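X-PRO dipeptidase (Streptococcus pyogenes M1 GAS, PDB 3O5V) probably hydrolyses dipeptides that end in proline, as a manganese-dependent enzyme of family M24B whose N-terminal creatinase/prolidase domain is the part described here. Local coordinates at residues G16-I21 against V47-A52; S23-I28 against R41-F46; P53-P58 against F71-Y76; N81-I86 against H111-I116. One frame throughout, in Å; residues are numbered along the deposited sequence.

Interaction 1. Residues G16-I21 against V47-A52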
loop_
_atom_site.group_PDB
_atom_site.type_symbol
_atom_site.label_atom_id
_atom_site.label_comp_id
_atom_site.label_asym_id
_atom_site.label_seq_id
_atom_site.Cartn_x
_atom_site.Cartn_y
_atom_site.Cartn_z
ATOM N N GLY A 16 -13.727 -4.015 -10.639
ATOM C CA GLY A 16 -12.990 -5.108 -11.272
ATOM C C GLY A 16 -11.487 -4.924 -11.195
ATOM O O GLY A 16 -10.770 -5.236 -12.146
ATOM N N ALA A 17 -11.006 -4.407 -10.065
ATOM C CA ALA A 17 -9.570 -4.236 -9.834
ATOM C C ALA A 17 -9.118 -5.210 -8.758
ATOM O O ALA A 17 -9.933 -5.679 -7.964
ATOM C CB ALA A 17 -9.276 -2.813 -9.417
ATOM N N GLU A 18 -7.825 -5.507 -8.712
ATOM C CA GLU A 18 -7.341 -6.525 -7.781
ATOM C C GLU A 18 -6.506 -5.959 -6.613
ATOM O O GLU A 18 -6.170 -6.692 -5.679
ATOM C CB GLU A 18 -6.539 -7.603 -8.533
ATOM C CG GLU A 18 -7.327 -8.360 -9.625
ATOM C CD GLU A 18 -7.461 -7.583 -10.938
ATOM O OE1 GLU A 18 -6.590 -6.729 -11.238
ATOM O OE2 GLU A 18 -8.446 -7.837 -11.677
ATOM N N LEU A 19 -6.156 -4.674 -6.679
ATOM C CA LEU A 19 -5.159 -4.112 -5.751
ATOM C C LEU A 19 -5.313 -2.605 -5.584
ATOM O O LEU A 19 -5.427 -1.880 -6.573
ATOM C CB LEU A 19 -3.751 -4.379 -6.298
ATOM C CG LEU A 19 -2.528 -4.700 -5.420
ATOM C CD1 LEU A 19 -1.206 -4.136 -5.984
ATOM C CD2 LEU A 19 -2.656 -4.391 -3.929
ATOM N N ALA A 20 -5.307 -2.133 -4.340
ATOM C CA ALA A 20 -5.168 -0.701 -4.057
ATOM C C ALA A 20 -3.842 -0.496 -3.337
ATOM O O ALA A 20 -3.490 -1.281 -2.442
ATOM C CB ALA A 20 -6.323 -0.193 -3.198
ATOM N N ILE A 21 -3.104 0.541 -3.728
ATOM C CA ILE A 21 -1.831 0.861 -3.083
ATOM C C ILE A 21 -1.914 2.234 -2.459
ATOM O O ILE A 21 -1.978 3.245 -3.170
ATOM C CB ILE A 21 -0.609 0.804 -4.070
ATOM C CG1 ILE A 21 -0.590 -0.517 -4.846
ATOM C CG2 ILE A 21 0.697 1.063 -3.320
ATOM C CD1 ILE A 21 0.620 -0.681 -5.788
ATOM N N VAL A 47 -3.492 -3.168 -0.382
ATOM C CA VAL A 47 -4.790 -3.793 -0.090
ATOM C C VAL A 47 -5.273 -4.602 -1.300
ATOM O O VAL A 47 -5.844 -4.061 -2.256
ATOM C CB VAL A 47 -5.854 -2.745 0.353
ATOM C CG1 VAL A 47 -7.151 -3.428 0.758
ATOM C CG2 VAL A 47 -5.311 -1.885 1.495
ATOM N N TYR A 48 -5.005 -5.902 -1.254
ATOM C CA TYR A 48 -5.478 -6.855 -2.263
ATOM C C TYR A 48 -6.981 -7.006 -2.169
ATOM O O TYR A 48 -7.533 -6.910 -1.069
ATOM C CB TYR A 48 -4.844 -8.215 -2.009
ATOM C CG TYR A 48 -3.370 -8.243 -2.320
ATOM C CD1 TYR A 48 -2.425 -8.049 -1.315
ATOM C CD2 TYR A 48 -2.922 -8.443 -3.634
ATOM C CE1 TYR A 48 -1.056 -8.066 -1.608
ATOM C CE2 TYR A 48 -1.567 -8.460 -3.933
ATOM C CZ TYR A 48 -0.645 -8.281 -2.919
ATOM O OH TYR A 48 0.702 -8.298 -3.214
ATOM N N HIS A 49 -7.654 -7.241 -3.299
ATOM C CA HIS A 49 -9.115 -7.419 -3.248
ATOM C C HIS A 49 -9.492 -8.702 -2.481
ATOM O O HIS A 49 -10.574 -8.786 -1.899
ATOM C CB HIS A 49 -9.757 -7.354 -4.646
ATOM C CG HIS A 49 -9.700 -8.637 -5.417
ATOM N ND1 HIS A 49 -8.526 -9.155 -5.926
ATOM C CD2 HIS A 49 -10.680 -9.495 -5.790
ATOM C CE1 HIS A 49 -8.786 -10.283 -6.569
ATOM N NE2 HIS A 49 -10.085 -10.514 -6.496
ATOM N N ASP A 50 -8.571 -9.664 -2.421
ATOM C CA ASP A 50 -8.869 -10.973 -1.820
ATOM C C ASP A 50 -7.922 -11.400 -0.694
ATOM O O ASP A 50 -8.372 -11.911 0.340
ATOM C CB ASP A 50 -8.940 -12.058 -2.902
ATOM C CG ASP A 50 -7.722 -12.061 -3.823
ATOM O OD1 ASP A 50 -6.859 -11.138 -3.751
ATOM O OD2 ASP A 50 -7.635 -12.985 -4.644
ATOM N N LEU A 51 -6.626 -11.173 -0.876
ATOM C CA LEU A 51 -5.596 -11.590 0.091
ATOM C C LEU A 51 -5.522 -10.686 1.326
ATOM O O LEU A 51 -6.155 -9.625 1.365
ATOM C CB LEU A 51 -4.233 -11.599 -0.614
ATOM C CG LEU A 51 -3.782 -12.786 -1.488
ATOM C CD1 LEU A 51 -4.889 -13.777 -1.893
ATOM C CD2 LEU A 51 -3.011 -12.268 -2.710
ATOM N N ALA A 52 -4.744 -11.094 2.328
ATOM C CA ALA A 52 -4.496 -10.218 3.479
ATOM C C ALA A 52 -3.841 -8.922 2.993
ATOM O O ALA A 52 -3.059 -8.947 2.045
ATOM C CB ALA A 52 -3.592 -10.896 4.495
#
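Leu19 lays its CD2 methyl over the centre of the Tyr48 ring, 4.1 Å from the centroid and 12° off the ring normal, a CH-pi contact; Leu51 CD2 sits toward the rim of the opposite face. The two residues form a non-hydrogen-bonded antiparallel pair joining strands 19-22 and 44-48, inner neighbours in the mixed sheet of this creatinase/prolidase N-terminal domain. Leucine suits the place because one of its two methyls can point its C-H groups at the ring face. Tyr48 OH is hydrogen-bonded to Asn92 O. On the other face Ala20 pairs with Val47, and their backbones bond in both directions: Ala20 N to Val47 O at 2.9 Å, Val47 N to Ala20 O at 2.8 Å. On this face helix 3-14 packs closely, Leu12 on Ala20 and Ile8 on Val47, which small side chains suit. Past the strand ends Glu18 and His49 run side by side, and Glu18 OE1 turns away to accept from Thr97 N. His49 has its CG between backbone N and carbonyl carbon (chi1 83°), which carries ND1 back toward Glu18 O in a weak 3.4 Å bond; the same oxygen is held more firmly by His49 N at 2.9 Å.

Interaction 2. Residues S23-I28 against R41-F46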
loop_
_atom_site.group_PDB
_atom_site.type_symbol
_atom_site.label_atom_id
_atom_site.label_comp_id
_atom_site.label_asym_id
_atom_site.label_seq_id
_atom_site.Cartn_x
_atom_site.Cartn_y
_atom_site.Cartn_z
ATOM N N SER A 23 -0.305 5.357 -0.262
ATOM C CA SER A 23 1.032 5.908 0.032
ATOM C C SER A 23 1.010 7.097 1.003
ATOM O O SER A 23 2.035 7.409 1.623
ATOM C CB SER A 23 1.771 6.294 -1.259
ATOM O OG SER A 23 0.972 7.193 -2.015
ATOM N N ASP A 24 -0.138 7.778 1.115
ATOM C CA ASP A 24 -0.222 9.010 1.884
ATOM C C ASP A 24 -0.295 8.602 3.349
ATOM O O ASP A 24 -1.215 7.851 3.722
ATOM C CB ASP A 24 -1.488 9.792 1.466
ATOM C CG ASP A 24 -1.584 11.191 2.095
ATOM O OD1 ASP A 24 -1.109 11.424 3.230
ATOM O OD2 ASP A 24 -2.174 12.069 1.434
ATOM N N PRO A 25 0.660 9.075 4.184
ATOM C CA PRO A 25 0.601 8.746 5.621
ATOM C C PRO A 25 -0.753 9.067 6.273
ATOM O O PRO A 25 -1.195 8.351 7.192
ATOM C CB PRO A 25 1.682 9.642 6.220
ATOM C CG PRO A 25 2.697 9.774 5.119
ATOM C CD PRO A 25 1.873 9.846 3.852
ATOM N N VAL A 26 -1.418 10.119 5.802
ATOM C CA VAL A 26 -2.715 10.509 6.389
ATOM C C VAL A 26 -3.806 9.490 6.082
ATOM O O VAL A 26 -4.590 9.126 6.976
ATOM C CB VAL A 26 -3.137 11.947 5.956
ATOM C CG1 VAL A 26 -4.531 12.291 6.481
ATOM C CG2 VAL A 26 -2.063 12.983 6.431
ATOM N N THR A 27 -3.854 9.026 4.825
ATOM C CA THR A 27 -4.798 7.980 4.419
ATOM C C THR A 27 -4.484 6.672 5.142
ATOM O O THR A 27 -5.396 5.967 5.569
ATOM C CB THR A 27 -4.785 7.750 2.881
ATOM O OG1 THR A 27 -4.803 9.020 2.207
ATOM C CG2 THR A 27 -6.024 6.950 2.446
ATOM N N ILE A 28 -3.201 6.337 5.274
ATOM C CA ILE A 28 -2.824 5.087 5.938
ATOM C C ILE A 28 -3.265 5.104 7.414
ATOM O O ILE A 28 -3.772 4.103 7.931
ATOM C CB ILE A 28 -1.303 4.769 5.754
ATOM C CG1 ILE A 28 -1.030 4.407 4.275
ATOM C CG2 ILE A 28 -0.869 3.635 6.684
ATOM C CD1 ILE A 28 0.478 4.183 3.921
ATOM N N ARG A 41 12.231 7.781 3.028
ATOM C CA ARG A 41 12.083 6.334 2.889
ATOM C C ARG A 41 10.703 5.936 2.348
ATOM O O ARG A 41 9.790 6.750 2.285
ATOM C CB ARG A 41 12.367 5.639 4.223
ATOM C CG ARG A 41 13.813 5.822 4.718
ATOM C CD ARG A 41 14.137 4.913 5.901
ATOM N NE ARG A 41 15.482 5.176 6.403
ATOM C CZ ARG A 41 15.802 6.170 7.237
ATOM N NH1 ARG A 41 14.879 7.001 7.697
ATOM N NH2 ARG A 41 17.060 6.328 7.617
ATOM N N GLN A 42 10.564 4.674 1.958
ATOM C CA GLN A 42 9.306 4.199 1.372
ATOM C C GLN A 42 8.274 3.754 2.415
ATOM O O GLN A 42 8.623 3.170 3.434
ATOM C CB GLN A 42 9.589 3.060 0.393
ATOM C CG GLN A 42 10.570 3.451 -0.731
ATOM C CD GLN A 42 10.020 4.529 -1.667
ATOM O OE1 GLN A 42 8.806 4.650 -1.860
ATOM N NE2 GLN A 42 10.924 5.308 -2.268
ATOM N N LEU A 43 7.005 4.022 2.117
ATOM C CA LEU A 43 5.857 3.600 2.924
ATOM C C LEU A 43 4.727 3.251 1.958
ATOM O O LEU A 43 4.357 4.085 1.146
ATOM C CB LEU A 43 5.418 4.746 3.844
ATOM C CG LEU A 43 4.039 4.644 4.498
ATOM C CD1 LEU A 43 4.040 3.545 5.568
ATOM C CD2 LEU A 43 3.633 5.999 5.072
ATOM N N PHE A 44 4.198 2.024 2.035
ATOM C CA PHE A 44 3.034 1.623 1.218
ATOM C C PHE A 44 2.110 0.697 1.991
ATOM O O PHE A 44 2.574 -0.166 2.765
ATOM C CB PHE A 44 3.439 0.893 -0.087
ATOM C CG PHE A 44 4.226 1.726 -1.057
ATOM C CD1 PHE A 44 3.618 2.768 -1.765
ATOM C CD2 PHE A 44 5.577 1.432 -1.307
ATOM C CE1 PHE A 44 4.356 3.532 -2.685
ATOM C CE2 PHE A 44 6.322 2.193 -2.207
ATOM C CZ PHE A 44 5.711 3.239 -2.907
ATOM N N LEU A 45 0.808 0.885 1.799
ATOM C CA LEU A 45 -0.177 -0.104 2.237
ATOM C C LEU A 45 -0.799 -0.796 1.022
ATOM O O LEU A 45 -1.440 -0.158 0.194
ATOM C CB LEU A 45 -1.275 0.544 3.104
ATOM C CG LEU A 45 -2.402 -0.396 3.557
ATOM C CD1 LEU A 45 -1.884 -1.476 4.526
ATOM C CD2 LEU A 45 -3.534 0.357 4.212
ATOM N N PHE A 46 -0.594 -2.106 0.926
ATOM C CA PHE A 46 -1.090 -2.901 -0.207
ATOM C C PHE A 46 -2.377 -3.597 0.201
ATOM O O PHE A 46 -2.358 -4.505 1.051
ATOM C CB PHE A 46 -0.039 -3.942 -0.616
ATOM C CG PHE A 46 1.234 -3.340 -1.148
ATOM C CD1 PHE A 46 1.322 -2.931 -2.486
ATOM C CD2 PHE A 46 2.333 -3.150 -0.313
ATOM C CE1 PHE A 46 2.495 -2.358 -2.982
ATOM C CE2 PHE A 46 3.518 -2.588 -0.800
ATOM C CZ PHE A 46 3.600 -2.187 -2.133
HETATM O O HOH W 1 4.429 6.966 0.922
#
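The Phe44 ring is met obliquely by Ser23 CB, 4.0 Å from Phe44 CD1, while beyond the contact Ile21 and Ile86 also pack against the ring. The puckered ring of Pro25 touches with one corner, CG, which lies 3.9 Å from Leu43 CD2. The small Ser23 suits a place where the chain turns close beside the Phe44 ring, between strand 19-22 and helix 25-32. Asp24 is the N-cap of that helix: its OD1 accepts from Val26 N at 2.9 Å, from above the carboxylate plane. Proline suits the first turn that follows, since its missing N-H is not needed there. Glu101 secures the same corner, its OE1 taking the backbone N-H groups of Ser23 and Asp24 and its OE2 bonding to Thr27 OG1.

Ile28, at the end of the first turn, faces the sheet. With CG1 anti to its carbonyl carbon (chi1 -69°) and the chain then extended, it meets Leu43 tip to tip, CD1 standing 3.6 Å from Leu43 CG. It also slides past Leu45 in the opposite direction, CG1 to Leu45 CB 4.0 Å. Leu43 and Leu45 stand on the same side because alternate residues of an extended chain do, whereas Phe44 starts its side chain on the other side of the chain. A water lies 2.9 Å from Leu43 O, but its bridge to Ser23 O is doubtful, the distance being too short. With no direct hydrogen bond across, the helix is held to this part of the chain mainly by aliphatic shape, while the polar groups at its start are met by Asp24 and Glu101 and not by the strand.

Interaction 3. Residues P53-P58 against F71-Y76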
loop_
_atom_site.group_PDB
_atom_site.type_symbol
_atom_site.label_atom_id
_atom_site.label_comp_id
_atom_site.label_asym_id
_atom_site.label_seq_id
_atom_site.Cartn_x
_atom_site.Cartn_y
_atom_site.Cartn_z
ATOM N N PRO A 53 -4.162 -7.791 3.632
ATOM C CA PRO A 53 -3.424 -6.581 3.277
ATOM C C PRO A 53 -1.992 -6.657 3.821
ATOM O O PRO A 53 -1.707 -7.481 4.712
ATOM C CB PRO A 53 -4.221 -5.476 3.963
ATOM C CG PRO A 53 -4.825 -6.162 5.176
ATOM C CD PRO A 53 -5.111 -7.570 4.748
ATOM N N VAL A 54 -1.097 -5.854 3.259
ATOM C CA VAL A 54 0.306 -5.856 3.666
ATOM C C VAL A 54 0.800 -4.429 3.855
ATOM O O VAL A 54 0.710 -3.603 2.929
ATOM C CB VAL A 54 1.213 -6.562 2.632
ATOM C CG1 VAL A 54 2.677 -6.550 3.104
ATOM C CG2 VAL A 54 0.750 -7.995 2.395
ATOM N N LEU A 55 1.338 -4.143 5.043
ATOM C CA LEU A 55 1.980 -2.860 5.271
ATOM C C LEU A 55 3.482 -2.981 5.034
ATOM O O LEU A 55 4.132 -3.869 5.597
ATOM C CB LEU A 55 1.707 -2.319 6.686
ATOM C CG LEU A 55 2.297 -0.916 6.922
ATOM C CD1 LEU A 55 1.567 0.149 6.114
ATOM C CD2 LEU A 55 2.275 -0.567 8.396
ATOM N N PHE A 56 4.013 -2.080 4.213
ATOM C CA PHE A 56 5.455 -2.017 3.911
ATOM C C PHE A 56 6.046 -0.720 4.467
ATOM O O PHE A 56 5.589 0.370 4.101
ATOM C CB PHE A 56 5.681 -2.086 2.385
ATOM C CG PHE A 56 7.140 -2.099 1.997
ATOM C CD1 PHE A 56 7.886 -3.270 2.099
ATOM C CD2 PHE A 56 7.768 -0.939 1.538
ATOM C CE1 PHE A 56 9.266 -3.292 1.769
ATOM C CE2 PHE A 56 9.136 -0.948 1.189
ATOM C CZ PHE A 56 9.882 -2.134 1.315
ATOM N N VAL A 57 7.052 -0.835 5.342
ATOM C CA VAL A 57 7.622 0.318 6.049
ATOM C C VAL A 57 9.160 0.255 6.141
ATOM O O VAL A 57 9.747 -0.805 5.954
ATOM C CB VAL A 57 7.042 0.433 7.516
ATOM C CG1 VAL A 57 5.564 0.834 7.493
ATOM C CG2 VAL A 57 7.226 -0.886 8.300
ATOM N N PRO A 58 9.816 1.391 6.460
ATOM C CA PRO A 58 11.222 1.271 6.868
ATOM C C PRO A 58 11.358 0.358 8.083
ATOM O O PRO A 58 10.478 0.358 8.960
ATOM C CB PRO A 58 11.598 2.695 7.267
ATOM C CG PRO A 58 10.558 3.585 6.626
ATOM C CD PRO A 58 9.316 2.771 6.559
ATOM N N PHE A 71 -2.320 -7.435 10.779
ATOM C CA PHE A 71 -2.019 -8.042 9.476
ATOM C C PHE A 71 -0.519 -7.912 9.125
ATOM O O PHE A 71 0.221 -7.245 9.852
ATOM C CB PHE A 71 -2.926 -7.505 8.360
ATOM C CG PHE A 71 -2.861 -6.008 8.139
ATOM C CD1 PHE A 71 -1.843 -5.440 7.382
ATOM C CD2 PHE A 71 -3.891 -5.179 8.618
ATOM C CE1 PHE A 71 -1.817 -4.056 7.133
ATOM C CE2 PHE A 71 -3.879 -3.802 8.376
ATOM C CZ PHE A 71 -2.838 -3.238 7.634
ATOM N N PRO A 72 -0.064 -8.562 8.028
ATOM C CA PRO A 72 1.384 -8.595 7.768
ATOM C C PRO A 72 2.057 -7.215 7.633
ATOM O O PRO A 72 1.558 -6.320 6.925
ATOM C CB PRO A 72 1.490 -9.368 6.453
ATOM C CG PRO A 72 0.294 -10.255 6.442
ATOM C CD PRO A 72 -0.803 -9.502 7.161
ATOM N N VAL A 73 3.183 -7.062 8.329
ATOM C CA VAL A 73 4.012 -5.861 8.255
ATOM C C VAL A 73 5.409 -6.322 7.885
ATOM O O VAL A 73 5.941 -7.230 8.525
ATOM C CB VAL A 73 4.031 -5.115 9.613
ATOM C CG1 VAL A 73 4.994 -3.907 9.583
ATOM C CG2 VAL A 73 2.621 -4.624 9.960
ATOM N N PHE A 74 5.985 -5.724 6.841
ATOM C CA PHE A 74 7.365 -6.003 6.450
ATOM C C PHE A 74 8.178 -4.722 6.435
ATOM O O PHE A 74 7.698 -3.676 5.971
ATOM C CB PHE A 74 7.426 -6.624 5.050
ATOM C CG PHE A 74 6.754 -7.976 4.947
ATOM C CD1 PHE A 74 7.383 -9.122 5.442
ATOM C CD2 PHE A 74 5.504 -8.094 4.359
ATOM C CE1 PHE A 74 6.760 -10.374 5.346
ATOM C CE2 PHE A 74 4.862 -9.333 4.258
ATOM C CZ PHE A 74 5.490 -10.480 4.750
ATOM N N GLY A 75 9.420 -4.820 6.903
ATOM C CA GLY A 75 10.364 -3.722 6.816
ATOM C C GLY A 75 11.484 -3.959 5.814
ATOM O O GLY A 75 11.690 -5.085 5.330
ATOM N N TYR A 76 12.182 -2.879 5.495
ATOM C CA TYR A 76 13.423 -2.934 4.725
ATOM C C TYR A 76 14.471 -2.073 5.415
ATOM O O TYR A 76 14.172 -0.971 5.887
ATOM C CB TYR A 76 13.228 -2.508 3.261
ATOM C CG TYR A 76 13.157 -1.013 2.997
ATOM C CD1 TYR A 76 14.228 -0.336 2.411
ATOM C CD2 TYR A 76 12.013 -0.280 3.320
ATOM C CE1 TYR A 76 14.168 1.031 2.166
ATOM C CE2 TYR A 76 11.934 1.075 3.067
ATOM C CZ TYR A 76 13.015 1.730 2.489
ATOM O OH TYR A 76 12.946 3.078 2.243
#
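Pro53 and Phe71 meet at one end of the paired strands and Phe56 and Tyr76 near the other, with a run of backbone bonds between. The strands 54-58 and 73-76 are parallel neighbours, joined through helix 62-68 as a beta-alpha-beta crossover. Leu55 is the hub of the bonding: its N gives to Pro72 O at 2.9 Å and its O receives Phe74 N. Val57 N then gives to Phe74 O at 3.0 Å, while the last bond, Tyr76 N to Val57 O, is longer and more bent.

Aromatic contacts come in three forms. Pro53 CG lies over one face of the Phe71 ring, 3.7 Å from its centroid and 17° off the normal, a CH-pi contact; Phe71 reaches it because its CG sits between backbone N and carbonyl carbon (chi1 59°), folding the ring across the start of strand 54-58. Val54 CG1 instead meets the edge of Phe74, in the ring plane, 3.5 Å from CD2. The rings of Phe56 and Tyr76 are nearly parallel, 9° apart, but so far slid that they barely overlap, and Phe56 CZ lies 3.5 Å from Tyr76 CD2. Tyr76 OH accepts Gln42 N.

Aliphatic contacts carry the face bearing Leu55, Val57 and Val73; beta-branched valines suit extended chain, and Val57 CG2 lies 4.0 Å from Val73 CG1.

One step before Leu55 N the parallel pattern would call for the amide of Pro72 to meet Pro53 O, but proline has no N-H to give. Pro53 O, buried here, therefore lacks that partner and has no other in the model, lying 3.3 Å from Pro72 CD.

Interaction 4. Residues N81-I86 against H111-I116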
loop_
_atom_site.group_PDB
_atom_site.type_symbol
_atom_site.label_atom_id
_atom_site.label_comp_id
_atom_site.label_asym_id
_atom_site.label_seq_id
_atom_site.Cartn_x
_atom_site.Cartn_y
_atom_site.Cartn_z
ATOM N N ASN A 81 17.435 -2.602 -1.432
ATOM C CA ASN A 81 16.697 -1.863 -2.445
ATOM C C ASN A 81 15.205 -2.050 -2.128
ATOM O O ASN A 81 14.730 -3.185 -2.114
ATOM C CB ASN A 81 17.024 -2.423 -3.830
ATOM C CG ASN A 81 16.221 -1.757 -4.940
ATOM O OD1 ASN A 81 14.990 -1.789 -4.940
ATOM N ND2 ASN A 81 16.917 -1.171 -5.902
ATOM N N PRO A 82 14.463 -0.950 -1.866
ATOM C CA PRO A 82 13.072 -1.165 -1.409
ATOM C C PRO A 82 12.185 -1.851 -2.455
ATOM O O PRO A 82 11.286 -2.613 -2.093
ATOM C CB PRO A 82 12.568 0.255 -1.104
ATOM C CG PRO A 82 13.404 1.146 -2.014
ATOM C CD PRO A 82 14.772 0.485 -2.050
ATOM N N TRP A 83 12.439 -1.589 -3.739
ATOM C CA TRP A 83 11.614 -2.143 -4.807
ATOM C C TRP A 83 11.801 -3.657 -4.927
ATOM O O TRP A 83 10.826 -4.399 -5.082
ATOM C CB TRP A 83 11.892 -1.417 -6.136
ATOM C CG TRP A 83 11.854 0.073 -5.948
ATOM C CD1 TRP A 83 12.914 0.932 -5.969
ATOM C CD2 TRP A 83 10.697 0.864 -5.651
ATOM N NE1 TRP A 83 12.490 2.216 -5.720
ATOM C CE2 TRP A 83 11.132 2.203 -5.518
ATOM C CE3 TRP A 83 9.336 0.571 -5.479
ATOM C CZ2 TRP A 83 10.252 3.256 -5.231
ATOM C CZ3 TRP A 83 8.451 1.623 -5.189
ATOM C CH2 TRP A 83 8.920 2.945 -5.072
ATOM N N GLU A 84 13.053 -4.104 -4.819
ATOM C CA GLU A 84 13.364 -5.538 -4.792
ATOM C C GLU A 84 12.741 -6.195 -3.576
ATOM O O GLU A 84 12.219 -7.302 -3.669
ATOM C CB GLU A 84 14.880 -5.765 -4.793
ATOM C CG GLU A 84 15.559 -5.162 -6.016
ATOM C CD GLU A 84 17.052 -5.478 -6.139
ATOM O OE1 GLU A 84 17.689 -5.904 -5.144
ATOM O OE2 GLU A 84 17.589 -5.284 -7.257
ATOM N N LYS A 85 12.786 -5.507 -2.437
ATOM C CA LYS A 85 12.210 -6.049 -1.210
ATOM C C LYS A 85 10.687 -6.231 -1.311
ATOM O O LYS A 85 10.150 -7.262 -0.916
ATOM C CB LYS A 85 12.588 -5.178 -0.004
ATOM C CG LYS A 85 12.172 -5.758 1.352
ATOM C CD LYS A 85 12.970 -7.006 1.749
ATOM C CE LYS A 85 12.761 -7.326 3.224
ATOM N NZ LYS A 85 13.529 -8.522 3.663
ATOM N N ILE A 86 9.988 -5.240 -1.851
ATOM C CA ILE A 86 8.536 -5.366 -2.047
ATOM C C ILE A 86 8.215 -6.598 -2.903
ATOM O O ILE A 86 7.327 -7.394 -2.570
ATOM C CB ILE A 86 7.941 -4.110 -2.708
ATOM C CG1 ILE A 86 8.029 -2.922 -1.745
ATOM C CG2 ILE A 86 6.488 -4.379 -3.155
ATOM C CD1 ILE A 86 7.960 -1.524 -2.424
ATOM N N HIS A 111 6.919 5.297 -10.849
ATOM C CA HIS A 111 7.817 4.516 -11.703
ATOM C C HIS A 111 8.453 3.317 -10.978
ATOM O O HIS A 111 8.554 2.228 -11.544
ATOM C CB HIS A 111 8.881 5.424 -12.330
ATOM C CG HIS A 111 8.342 6.336 -13.389
ATOM N ND1 HIS A 111 9.022 7.453 -13.824
ATOM C CD2 HIS A 111 7.183 6.303 -14.095
ATOM C CE1 HIS A 111 8.316 8.057 -14.765
ATOM N NE2 HIS A 111 7.192 7.386 -14.942
ATOM N N GLY A 112 8.850 3.511 -9.723
ATOM C CA GLY A 112 9.303 2.408 -8.875
ATOM C C GLY A 112 8.292 1.271 -8.822
ATOM O O GLY A 112 8.643 0.103 -9.026
ATOM N N LEU A 113 7.027 1.606 -8.570
ATOM C CA LEU A 113 5.990 0.592 -8.450
ATOM C C LEU A 113 5.758 -0.131 -9.772
ATOM O O LEU A 113 5.443 -1.323 -9.781
ATOM C CB LEU A 113 4.679 1.200 -7.958
ATOM C CG LEU A 113 4.640 1.609 -6.478
ATOM C CD1 LEU A 113 3.369 2.374 -6.250
ATOM C CD2 LEU A 113 4.698 0.413 -5.523
ATOM N N GLN A 114 5.924 0.603 -10.871
ATOM C CA GLN A 114 5.801 0.048 -12.224
ATOM C C GLN A 114 6.938 -0.903 -12.625
ATOM O O GLN A 114 6.790 -1.655 -13.596
ATOM C CB GLN A 114 5.631 1.165 -13.268
ATOM C CG GLN A 114 4.234 1.803 -13.267
ATOM C CD GLN A 114 4.031 2.826 -14.387
ATOM O OE1 GLN A 114 4.888 3.662 -14.648
ATOM N NE2 GLN A 114 2.876 2.767 -15.034
ATOM N N THR A 115 8.050 -0.895 -11.885
ATOM C CA THR A 115 9.086 -1.907 -12.084
ATOM C C THR A 115 8.680 -3.238 -11.451
ATOM O O THR A 115 9.292 -4.266 -11.739
ATOM C CB THR A 115 10.475 -1.494 -11.540
ATOM O OG1 THR A 115 10.470 -1.493 -10.093
ATOM C CG2 THR A 115 10.907 -0.139 -12.092
ATOM N N ILE A 116 7.652 -3.204 -10.598
ATOM C CA ILE A 116 7.136 -4.386 -9.887
ATOM C C ILE A 116 5.810 -4.850 -10.467
ATOM O O ILE A 116 5.597 -6.053 -10.650
ATOM C CB ILE A 116 6.931 -4.086 -8.364
ATOM C CG1 ILE A 116 8.250 -3.729 -7.699
ATOM C CG2 ILE A 116 6.261 -5.267 -7.635
ATOM C CD1 ILE A 116 8.080 -3.041 -6.367
#
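Trp83 holds its CG anti to the carbonyl carbon (chi1 -49°), and a chi2 of 108° turns the indole so that one face lies against Gly112. Gly112 CA stands over the centre of the six-membered ring, 3.6 Å from the centroid and practically on its normal, a CH-pi contact made by the backbone itself. Glycine suits the spot because a residue without a side chain lets the helix backbone settle directly on the flat indole. Pro82 CG lies toward the rim of the opposite face, and Ile116 CD1 meets the ring at its edge, in the plane, 3.9 Å from Trp83 CE3. Leu113 adds CD2 at 4.0 Å from Trp83 CZ3.

Here the start of helix 82-89 packs against the end region of helix 107-114. Both helices lie over the face of the mixed sheet that bears Phe44 and Phe46: Leu113 touches the first and Ile86 the second. The large, flat tryptophan suits this place because its indole reaches from one helix to the backbone of the other.

Asn81 is the N-cap of helix 82-89, its OD1 accepting from Glu84 N at 3.0 Å and, weakly, from Trp83 N, which helps to order the first turn, from which the indole projects. Ile116 extends its CD1 between the Trp83 edge and Ile86; it crosses Ile86 at about a right angle, CD1 to Ile86 CB 3.8 Å, and lies 3.3 Å from Trp83 O. Gly112 O, on the residue under the indole, is gripped twice by Thr115, through its N and through OG1 at 2.7 Å in the carbonyl plane.

How the interactions relate
Interactions 1 and 2 are buried and share strand 44-48, which meets strand 19-22 in the first and helix 25-32 in the second. Interactions 3 and 4 are partly buried: one adds an outermost strand, 73-76, the other pairs two helices over the sheet. Chemistry follows place. The strand pairs, antiparallel in interaction 1 and parallel in interaction 3, rest on backbone hydrogen bonds as well as side chains; interactions 2 and 4 have no direct hydrogen bond across and depend on apolar fit, with each capped helix start bonded within itself. Phe44 links them: its backbone O probably bonds to Phe56 N of interaction 3, while its ring packs against Trp83 of interaction 4.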